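Local coordinates for protein N5-carboxyaminoimidazole ribonucleotide synthetase (Bacillus anthracis, PDB 3QFF) that probably catalyses the ATP-dependent carboxylation of aminoimidazole ribonucleotide with bicarbonate to give N5-carboxyaminoimidazole ribonucleotide in purine biosynthesis, at residues A[17-22]-A[27-32]; A[39-44]-A[74-79]; A[67-72]-A[88-93]. All blocks are in the same frame, centred on the assembly; numbering follows the deposited sequence.

Interaction 1. Residues A[17-22]-A[27-32]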
loop_
_atom_site.group_PDB
_atom_site.type_symbol
_atom_site.label_atom_id
_atom_site.label_comp_id
_atom_site.label_asym_id
_atom_site.label_seq_id
_atom_site.Cartn_x
_atom_site.Cartn_y
_atom_site.Cartn_z
ATOM N N ILE A 17 17.104 -3.095 3.246
ATOM C CA ILE A 17 16.948 -2.004 4.179
ATOM C C ILE A 17 16.832 -2.563 5.597
ATOM O O ILE A 17 15.956 -3.402 5.889
ATOM C CB ILE A 17 15.714 -1.135 3.838
ATOM C CG1 ILE A 17 15.841 -0.583 2.410
ATOM C CG2 ILE A 17 15.564 -0.022 4.881
ATOM C CD1 ILE A 17 14.565 0.067 1.872
ATOM N N GLY A 18 17.718 -2.089 6.462
ATOM C CA GLY A 18 17.744 -2.468 7.866
ATOM C C GLY A 18 17.095 -1.410 8.734
ATOM O O GLY A 18 17.413 -0.218 8.633
ATOM N N ILE A 19 16.197 -1.854 9.604
ATOM C CA ILE A 19 15.421 -0.952 10.444
ATOM C C ILE A 19 15.704 -1.225 11.926
ATOM O O ILE A 19 15.591 -2.364 12.395
ATOM C CB ILE A 19 13.897 -1.096 10.170
ATOM C CG1 ILE A 19 13.596 -0.885 8.670
ATOM C CG2 ILE A 19 13.099 -0.127 11.074
ATOM C CD1 ILE A 19 12.134 -1.134 8.254
ATOM N N ILE A 20 16.083 -0.174 12.648
ATOM C CA ILE A 20 16.250 -0.259 14.095
ATOM C C ILE A 20 14.919 0.090 14.778
ATOM O O ILE A 20 14.492 1.249 14.797
ATOM C CB ILE A 20 17.398 0.640 14.611
ATOM C CG1 ILE A 20 18.717 0.285 13.910
ATOM C CG2 ILE A 20 17.539 0.536 16.156
ATOM C CD1 ILE A 20 19.818 1.277 14.135
ATOM N N GLY A 21 14.292 -0.927 15.346
ATOM C CA GLY A 21 13.000 -0.787 15.996
ATOM C C GLY A 21 11.959 -1.492 15.157
ATOM O O GLY A 21 11.852 -1.236 13.961
ATOM N N GLY A 22 11.196 -2.388 15.777
ATOM C CA GLY A 22 10.296 -3.258 15.029
ATOM C C GLY A 22 8.827 -3.044 15.300
ATOM O O GLY A 22 8.032 -3.960 15.081
ATOM N N ARG A 27 7.045 -1.665 10.656
ATOM C CA ARG A 27 6.227 -2.539 9.809
ATOM C C ARG A 27 5.724 -1.804 8.559
ATOM O O ARG A 27 5.803 -2.324 7.446
ATOM C CB ARG A 27 5.043 -3.082 10.609
ATOM C CG ARG A 27 4.035 -3.919 9.799
ATOM C CD ARG A 27 2.827 -4.192 10.691
ATOM N NE ARG A 27 1.788 -5.031 10.088
ATOM C CZ ARG A 27 1.720 -6.358 10.198
ATOM N NH1 ARG A 27 2.665 -7.033 10.842
ATOM N NH2 ARG A 27 0.706 -7.019 9.636
ATOM N N MET A 28 5.219 -0.596 8.752
ATOM C CA MET A 28 4.699 0.178 7.627
ATOM C C MET A 28 5.778 0.666 6.645
ATOM O O MET A 28 5.539 0.688 5.430
ATOM C CB MET A 28 3.807 1.311 8.125
ATOM C CG MET A 28 2.458 0.777 8.596
ATOM S SD MET A 28 1.365 2.029 9.268
ATOM C CE MET A 28 2.089 2.401 10.871
ATOM N N MET A 29 6.962 1.009 7.150
ATOM C CA MET A 29 8.114 1.311 6.266
ATOM C C MET A 29 8.414 0.057 5.435
ATOM O O MET A 29 8.681 0.119 4.228
ATOM C CB MET A 29 9.378 1.620 7.095
ATOM C CG MET A 29 9.501 3.017 7.717
ATOM S SD MET A 29 11.072 3.100 8.663
ATOM C CE MET A 29 10.922 4.669 9.520
ATOM N N ALA A 30 8.410 -1.081 6.117
ATOM C CA ALA A 30 8.819 -2.344 5.510
ATOM C C ALA A 30 7.828 -2.815 4.446
ATOM O O ALA A 30 8.234 -3.361 3.415
ATOM C CB ALA A 30 9.018 -3.407 6.588
ATOM N N LEU A 31 6.537 -2.589 4.690
ATOM C CA LEU A 31 5.499 -2.891 3.693
ATOM C C LEU A 31 5.646 -2.041 2.432
ATOM O O LEU A 31 5.512 -2.547 1.312
ATOM C CB LEU A 31 4.093 -2.755 4.297
ATOM C CG LEU A 31 3.725 -3.920 5.251
ATOM C CD1 LEU A 31 2.547 -3.561 6.135
ATOM C CD2 LEU A 31 3.406 -5.192 4.463
ATOM N N ALA A 32 5.958 -0.761 2.626
ATOM C CA ALA A 32 6.200 0.175 1.522
ATOM C C ALA A 32 7.432 -0.257 0.722
ATOM O O ALA A 32 7.448 -0.208 -0.517
ATOM C CB ALA A 32 6.410 1.603 2.094
#

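Interaction 2. Residues A[39-44]-A[74-79]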
loop_
_atom_site.group_PDB
_atom_site.type_symbol
_atom_site.label_atom_id
_atom_site.label_comp_id
_atom_site.label_asym_id
_atom_site.label_seq_id
_atom_site.Cartn_x
_atom_site.Cartn_y
_atom_site.Cartn_z
ATOM N N LYS A 39 14.467 -5.861 0.207
ATOM C CA LYS A 39 14.531 -6.853 1.277
ATOM C C LYS A 39 14.637 -6.090 2.598
ATOM O O LYS A 39 15.147 -4.974 2.626
ATOM C CB LYS A 39 15.751 -7.762 1.040
ATOM C CG LYS A 39 16.022 -8.790 2.135
ATOM C CD LYS A 39 17.063 -9.837 1.661
ATOM C CE LYS A 39 17.503 -10.746 2.822
ATOM N NZ LYS A 39 18.450 -11.822 2.374
ATOM N N ILE A 40 14.137 -6.674 3.682
ATOM C CA ILE A 40 14.068 -5.985 4.963
ATOM C C ILE A 40 14.731 -6.780 6.088
ATOM O O ILE A 40 14.443 -7.972 6.275
ATOM C CB ILE A 40 12.587 -5.691 5.376
ATOM C CG1 ILE A 40 11.858 -4.870 4.295
ATOM C CG2 ILE A 40 12.511 -5.009 6.779
ATOM C CD1 ILE A 40 12.411 -3.472 4.068
ATOM N N ALA A 41 15.620 -6.114 6.826
ATOM C CA ALA A 41 16.145 -6.652 8.091
ATOM C C ALA A 41 15.704 -5.742 9.230
ATOM O O ALA A 41 15.701 -4.518 9.081
ATOM C CB ALA A 41 17.676 -6.764 8.038
ATOM N N VAL A 42 15.323 -6.319 10.364
ATOM C CA VAL A 42 14.899 -5.516 11.511
ATOM C C VAL A 42 15.614 -5.979 12.779
ATOM O O VAL A 42 15.874 -7.171 12.956
ATOM C CB VAL A 42 13.339 -5.542 11.707
ATOM C CG1 VAL A 42 12.809 -6.972 11.808
ATOM C CG2 VAL A 42 12.900 -4.724 12.940
ATOM N N LEU A 43 15.942 -5.023 13.643
ATOM C CA LEU A 43 16.421 -5.309 15.000
ATOM C C LEU A 43 15.436 -4.756 16.025
ATOM O O LEU A 43 15.022 -3.594 15.936
ATOM C CB LEU A 43 17.815 -4.719 15.220
ATOM C CG LEU A 43 18.534 -4.885 16.569
ATOM C CD1 LEU A 43 20.010 -4.654 16.361
ATOM C CD2 LEU A 43 18.010 -3.926 17.642
ATOM N N ASP A 44 15.102 -5.584 17.014
ATOM C CA ASP A 44 14.079 -5.270 18.017
ATOM C C ASP A 44 14.261 -6.215 19.215
ATOM O O ASP A 44 14.605 -7.381 19.031
ATOM C CB ASP A 44 12.678 -5.456 17.413
ATOM C CG ASP A 44 11.559 -4.912 18.311
ATOM O OD1 ASP A 44 11.084 -5.655 19.192
ATOM O OD2 ASP A 44 11.154 -3.735 18.135
ATOM N N GLU A 74 25.907 -4.770 9.069
ATOM C CA GLU A 74 26.709 -5.676 8.226
ATOM C C GLU A 74 25.943 -6.331 7.096
ATOM O O GLU A 74 26.542 -6.753 6.102
ATOM C CB GLU A 74 27.232 -6.844 9.066
ATOM C CG GLU A 74 28.443 -6.570 9.883
ATOM C CD GLU A 74 28.908 -7.815 10.616
ATOM O OE1 GLU A 74 30.094 -7.854 10.966
ATOM O OE2 GLU A 74 28.096 -8.756 10.826
ATOM N N ILE A 75 24.639 -6.480 7.277
ATOM C CA ILE A 75 23.811 -7.159 6.288
ATOM C C ILE A 75 22.823 -6.219 5.599
ATOM O O ILE A 75 21.978 -6.660 4.813
ATOM C CB ILE A 75 23.079 -8.341 6.915
ATOM C CG1 ILE A 75 22.023 -7.825 7.912
ATOM C CG2 ILE A 75 24.108 -9.303 7.544
ATOM C CD1 ILE A 75 21.227 -8.879 8.603
ATOM N N SER A 76 22.954 -4.925 5.881
ATOM C CA SER A 76 22.061 -3.899 5.330
ATOM C C SER A 76 22.801 -2.971 4.369
ATOM O O SER A 76 23.903 -2.525 4.659
ATOM C CB SER A 76 21.483 -3.051 6.471
ATOM O OG SER A 76 20.686 -3.842 7.329
ATOM N N ASP A 77 22.175 -2.665 3.234
ATOM C CA ASP A 77 22.697 -1.679 2.288
ATOM C C ASP A 77 22.390 -0.239 2.692
ATOM O O ASP A 77 23.110 0.694 2.308
ATOM C CB ASP A 77 22.173 -2.002 0.898
ATOM C CG ASP A 77 22.596 -3.403 0.457
ATOM O OD1 ASP A 77 23.735 -3.538 -0.060
ATOM O OD2 ASP A 77 21.817 -4.360 0.672
ATOM N N VAL A 78 21.325 -0.067 3.473
ATOM C CA VAL A 78 20.984 1.230 4.068
ATOM C C VAL A 78 20.315 0.943 5.403
ATOM O O VAL A 78 19.567 -0.038 5.536
ATOM C CB VAL A 78 20.094 2.126 3.125
ATOM C CG1 VAL A 78 18.771 1.449 2.764
ATOM C CG2 VAL A 78 19.846 3.532 3.742
ATOM N N VAL A 79 20.610 1.773 6.396
ATOM C CA VAL A 79 20.015 1.639 7.729
ATOM C C VAL A 79 19.138 2.865 8.054
ATOM O O VAL A 79 19.539 4.006 7.821
ATOM C CB VAL A 79 21.111 1.428 8.816
ATOM C CG1 VAL A 79 20.501 1.293 10.229
ATOM C CG2 VAL A 79 21.960 0.179 8.495
#

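Interaction 3. Residues A[67-72]-A[88-93]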
loop_
_atom_site.group_PDB
_atom_site.type_symbol
_atom_site.label_atom_id
_atom_site.label_comp_id
_atom_site.label_asym_id
_atom_site.label_seq_id
_atom_site.Cartn_x
_atom_site.Cartn_y
_atom_site.Cartn_z
ATOM N N LYS A 67 27.143 -4.887 19.322
ATOM C CA LYS A 67 27.393 -6.056 18.467
ATOM C C LYS A 67 26.193 -6.395 17.574
ATOM O O LYS A 67 26.360 -6.716 16.398
ATOM C CB LYS A 67 27.777 -7.291 19.298
ATOM C CG LYS A 67 28.956 -7.089 20.262
ATOM C CD LYS A 67 30.307 -7.381 19.635
ATOM C CE LYS A 67 31.284 -7.915 20.694
ATOM N NZ LYS A 67 32.702 -7.711 20.295
ATOM N N ALA A 68 24.993 -6.344 18.137
ATOM C CA ALA A 68 23.777 -6.620 17.360
ATOM C C ALA A 68 23.518 -5.513 16.332
ATOM O O ALA A 68 23.201 -5.803 15.187
ATOM C CB ALA A 68 22.581 -6.797 18.283
ATOM N N ILE A 69 23.657 -4.256 16.752
ATOM C CA ILE A 69 23.573 -3.098 15.855
ATOM C C ILE A 69 24.553 -3.279 14.677
ATOM O O ILE A 69 24.213 -3.008 13.516
ATOM C CB ILE A 69 23.873 -1.761 16.622
ATOM C CG1 ILE A 69 22.696 -1.343 17.526
ATOM C CG2 ILE A 69 24.235 -0.617 15.660
ATOM C CD1 ILE A 69 21.403 -1.028 16.774
ATOM N N GLN A 70 25.761 -3.749 15.000
ATOM C CA GLN A 70 26.787 -4.027 14.006
ATOM C C GLN A 70 26.364 -5.140 13.063
ATOM O O GLN A 70 26.594 -5.044 11.864
ATOM C CB GLN A 70 28.129 -4.357 14.676
ATOM C CG GLN A 70 28.875 -3.105 15.137
ATOM C CD GLN A 70 30.064 -3.395 16.038
ATOM O OE1 GLN A 70 30.259 -4.517 16.498
ATOM N NE2 GLN A 70 30.862 -2.368 16.297
ATOM N N HIS A 71 25.755 -6.192 13.608
ATOM C CA HIS A 71 25.278 -7.295 12.785
ATOM C C HIS A 71 24.192 -6.831 11.795
ATOM O O HIS A 71 24.216 -7.211 10.638
ATOM C CB HIS A 71 24.798 -8.474 13.640
ATOM C CG HIS A 71 24.372 -9.657 12.830
ATOM N ND1 HIS A 71 23.254 -10.406 13.133
ATOM C CD2 HIS A 71 24.893 -10.197 11.702
ATOM C CE1 HIS A 71 23.110 -11.362 12.230
ATOM N NE2 HIS A 71 24.092 -11.257 11.353
ATOM N N LEU A 72 23.262 -5.996 12.256
ATOM C CA LEU A 72 22.250 -5.397 11.373
ATOM C C LEU A 72 22.896 -4.578 10.268
ATOM O O LEU A 72 22.538 -4.712 9.094
ATOM C CB LEU A 72 21.277 -4.506 12.168
ATOM C CG LEU A 72 20.163 -3.805 11.375
ATOM C CD1 LEU A 72 19.130 -4.827 10.867
ATOM C CD2 LEU A 72 19.484 -2.789 12.269
ATOM N N TYR A 88 24.795 7.558 21.574
ATOM C CA TYR A 88 25.781 8.127 20.669
ATOM C C TYR A 88 26.828 7.157 20.124
ATOM O O TYR A 88 27.186 7.279 18.968
ATOM C CB TYR A 88 26.487 9.318 21.311
ATOM C CG TYR A 88 25.620 10.540 21.537
ATOM C CD1 TYR A 88 25.865 11.375 22.618
ATOM C CD2 TYR A 88 24.565 10.871 20.673
ATOM C CE1 TYR A 88 25.105 12.506 22.849
ATOM C CE2 TYR A 88 23.788 12.012 20.902
ATOM C CZ TYR A 88 24.078 12.822 22.002
ATOM O OH TYR A 88 23.351 13.950 22.287
ATOM N N ARG A 89 27.326 6.217 20.930
ATOM C CA ARG A 89 28.348 5.286 20.421
ATOM C C ARG A 89 27.833 4.402 19.275
ATOM O O ARG A 89 28.581 4.084 18.352
ATOM C CB ARG A 89 29.006 4.439 21.530
ATOM C CG ARG A 89 28.089 3.485 22.280
ATOM C CD ARG A 89 28.784 2.906 23.486
ATOM N NE ARG A 89 29.830 1.936 23.147
ATOM C CZ ARG A 89 29.709 0.620 23.308
ATOM N NH1 ARG A 89 28.578 0.104 23.780
ATOM N NH2 ARG A 89 30.720 -0.185 22.998
ATOM N N CYS A 90 26.560 4.028 19.347
ATOM C CA CYS A 90 25.914 3.234 18.309
ATOM C C CYS A 90 25.589 4.101 17.095
ATOM O O CYS A 90 25.815 3.674 15.964
ATOM C CB CYS A 90 24.651 2.538 18.857
ATOM S SG CYS A 90 24.979 1.179 20.066
ATOM N N LEU A 91 25.095 5.327 17.322
ATOM C CA LEU A 91 24.815 6.253 16.208
ATOM C C LEU A 91 26.073 6.617 15.426
ATOM O O LEU A 91 26.047 6.608 14.192
ATOM C CB LEU A 91 24.113 7.531 16.679
ATOM C CG LEU A 91 22.628 7.437 17.050
ATOM C CD1 LEU A 91 22.186 8.733 17.735
ATOM C CD2 LEU A 91 21.766 7.148 15.817
ATOM N N GLN A 92 27.175 6.916 16.137
ATOM C CA GLN A 92 28.424 7.251 15.454
ATOM C C GLN A 92 28.935 6.042 14.672
ATOM O O GLN A 92 29.404 6.183 13.537
ATOM C CB GLN A 92 29.512 7.741 16.423
ATOM C CG GLN A 92 30.782 8.194 15.694
ATOM C CD GLN A 92 31.798 8.875 16.605
ATOM O OE1 GLN A 92 31.862 10.102 16.672
ATOM N NE2 GLN A 92 32.597 8.079 17.300
ATOM N N TRP A 93 28.848 4.857 15.272
ATOM C CA TRP A 93 29.322 3.665 14.573
ATOM C C TRP A 93 28.589 3.504 13.231
ATOM O O TRP A 93 29.218 3.364 12.172
ATOM C CB TRP A 93 29.211 2.402 15.424
ATOM C CG TRP A 93 30.007 1.304 14.795
ATOM C CD1 TRP A 93 31.337 1.023 14.997
ATOM C CD2 TRP A 93 29.547 0.383 13.804
ATOM N NE1 TRP A 93 31.722 -0.034 14.205
ATOM C CE2 TRP A 93 30.640 -0.446 13.462
ATOM C CE3 TRP A 93 28.308 0.169 13.177
ATOM C CZ2 TRP A 93 30.535 -1.476 12.522
ATOM C CZ3 TRP A 93 28.205 -0.859 12.239
ATOM C CH2 TRP A 93 29.314 -1.661 11.916
#

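Interaction 1. Residues A[17-22]-A[27-32]
Ile19 reaches from its strand toward helix 24-35, and the contact with Met29 and Ala30 is made at the very end of its side chain. CB points toward the helix but is itself too far off to touch. The side chain divides there: CG2 takes the position anti to the backbone N, while CG1 lies beside that N (chi1 -55°) and carries the chain on toward the helix. Extended at chi2, 174°, CG1 brings CD1 against the CB atoms of the successive residues Met29 and Ala30. Ile19 CD1 lies 4.1 Å from Met29 CB and 4.2 Å from Ala30 CB, so the methyl rests on both. Farther along Met29, the thioether passes beside the same methyl, with SD 4.4 Å from Ile19 CD1. Met29 CG is anti to the carbonyl carbon, the chain beyond it is extended, and it slants across the isoleucine instead of running alongside it. All three residues are buried, and dispersion between apolar groups is what joins the segments.

Just past Ile19 the strand gives way to Gly21, whose positive phi of 110° is favourable only to glycine, and the chain turns toward the helix. A strand, a glycine-rich turn and a helix in this order fit the start of a Rossmann-like fold, as expected of a preATP-grasp domain. Strand 16-20 sits inside the parallel sheet, between strands 39-44 and 78-81. Thr80 of the latter touches both Ile19 and Met29, and His298 of helix 294-303 also meets Met29. On another part of helix 24-35 Leu31 packs on Leu31 of the second subunit, so the helix lies between its own sheet and the dimer partner.

Interaction 2. Residues A[39-44]-A[74-79]
Ser76 OG hydrogen-bonds to Leu72 O, and from that position it also comes up to the methyl of Ala41, 4.3 Å from Ser76 OG to Ala41 CB. The bond ties the residue back to the last turns of helix 66-74. With OG beside its own backbone N, anti to the carbonyl carbon (chi1 -63°), the hydroxyl faces back to the Leu72 carbonyl. The same oxygen packs against CA of Gly18 in strand 16-20, where no side chain intervenes.

Ile75 supplies the other half of the contact. Its CG1 branch occupies the position between the backbone N and the carbonyl carbon, chi1 68°, and the chain beyond is extended, which brings Ile75 CD1 within 4.2 Å of Ala41 CB. Ala41 therefore presents one methyl to two different neighbours, a hydrocarbon tip and a hydroxyl. Leu72 CD1 closes on the same methyl and makes this a small meeting point of strand, helix and turn.

The two backbones stay well apart, with 7.1 Å between Ala41 CA and Ser76 CA. In the parallel sheet of this Rossmann-like domain strand 16-20 lies between strands 39-44 and 78-81. The turn ends the crossover from strand 57-60 through helix 66-74 to strand 78-81, and its residues meet Ala41 on the face that helix 66-74 covers. Asp77 OD2 hydrogen-bonds to the backbone N of Thr16, which fastens the turn to the start of strand 16-20.

A methyl neither donates nor accepts a conventional hydrogen bond, so Ser76 OG meets Ala41 by van der Waals contact alone, and the Leu72 carbonyl satisfies the hydroxyl beside this apolar neighbour. Between the two segments, then, contact is non-directional throughout; the turn is positioned by the bonds of Ser76 to Leu72 and of Asp77 to Thr16.

Interaction 3. Residues A[67-72]-A[88-93]
The indole of Trp93 carries Gln70 over one face. Gln70 CG stands 3.4 Å from the centroid of the six-membered ring of Trp93, only 8° off the ring normal, a CH-pi contact made squarely over the ring. Farther out the amide continues across the pyrrole side, its plane turned 55° from the indole, and brings Gln70 NE2 to 3.3 Å from Trp93 NE1. Both nitrogens are donors, so this pair is not a hydrogen bond but an amide nitrogen lying over the ring. Gln70 manages the reach because it is extended beyond CG. Trp93 swings its ring under it with CG anti to the backbone N (chi1 -166°).

Helices 66-74 and 88-97 are consecutive helices of the Rossmann-like preATP-grasp domain, with strand 78-81, an outer strand of its parallel sheet, between them in the chain. On the buried side Ile69 CG1 meets Cys90 SG at 4.2 Å, an apolar contact between the helices; Ile69 CA and Cys90 CA are 7.2 Å apart. Ile69 and Leu72 also lean on Leu43 of strand 39-44, so the inner side of helix 66-74 rests on the sheet while its flank meets helix 88-97. Leu66 and Ala73 add their side chains around the indole, and the ring of His97 meets it at an angle.

How the interactions relate
All three contacts lie in the preATP-grasp domain. Interaction 1 is wholly buried and binds helix 24-35 to the sheet; interactions 2 and 3 are partly buried and share helix 66-74, which leads into the turn of one and packs against helix 88-97 in the other. Strand 16-20 joins interactions 1 and 2, its Ile19 N being 2.8 Å from Ala41 O, a probable hydrogen bond. Leu72 of interaction 3 touches Ile20 of interaction 1 and Ala41 of interaction 2. Chemistry differs too: apolar throughout in interaction 1, a methyl beside a hydroxyl where the turn meets the strand in interaction 2, and in interaction 3 a buried Ile69–Cys90 pair combined with a partly exposed Gln70–Trp93 pair.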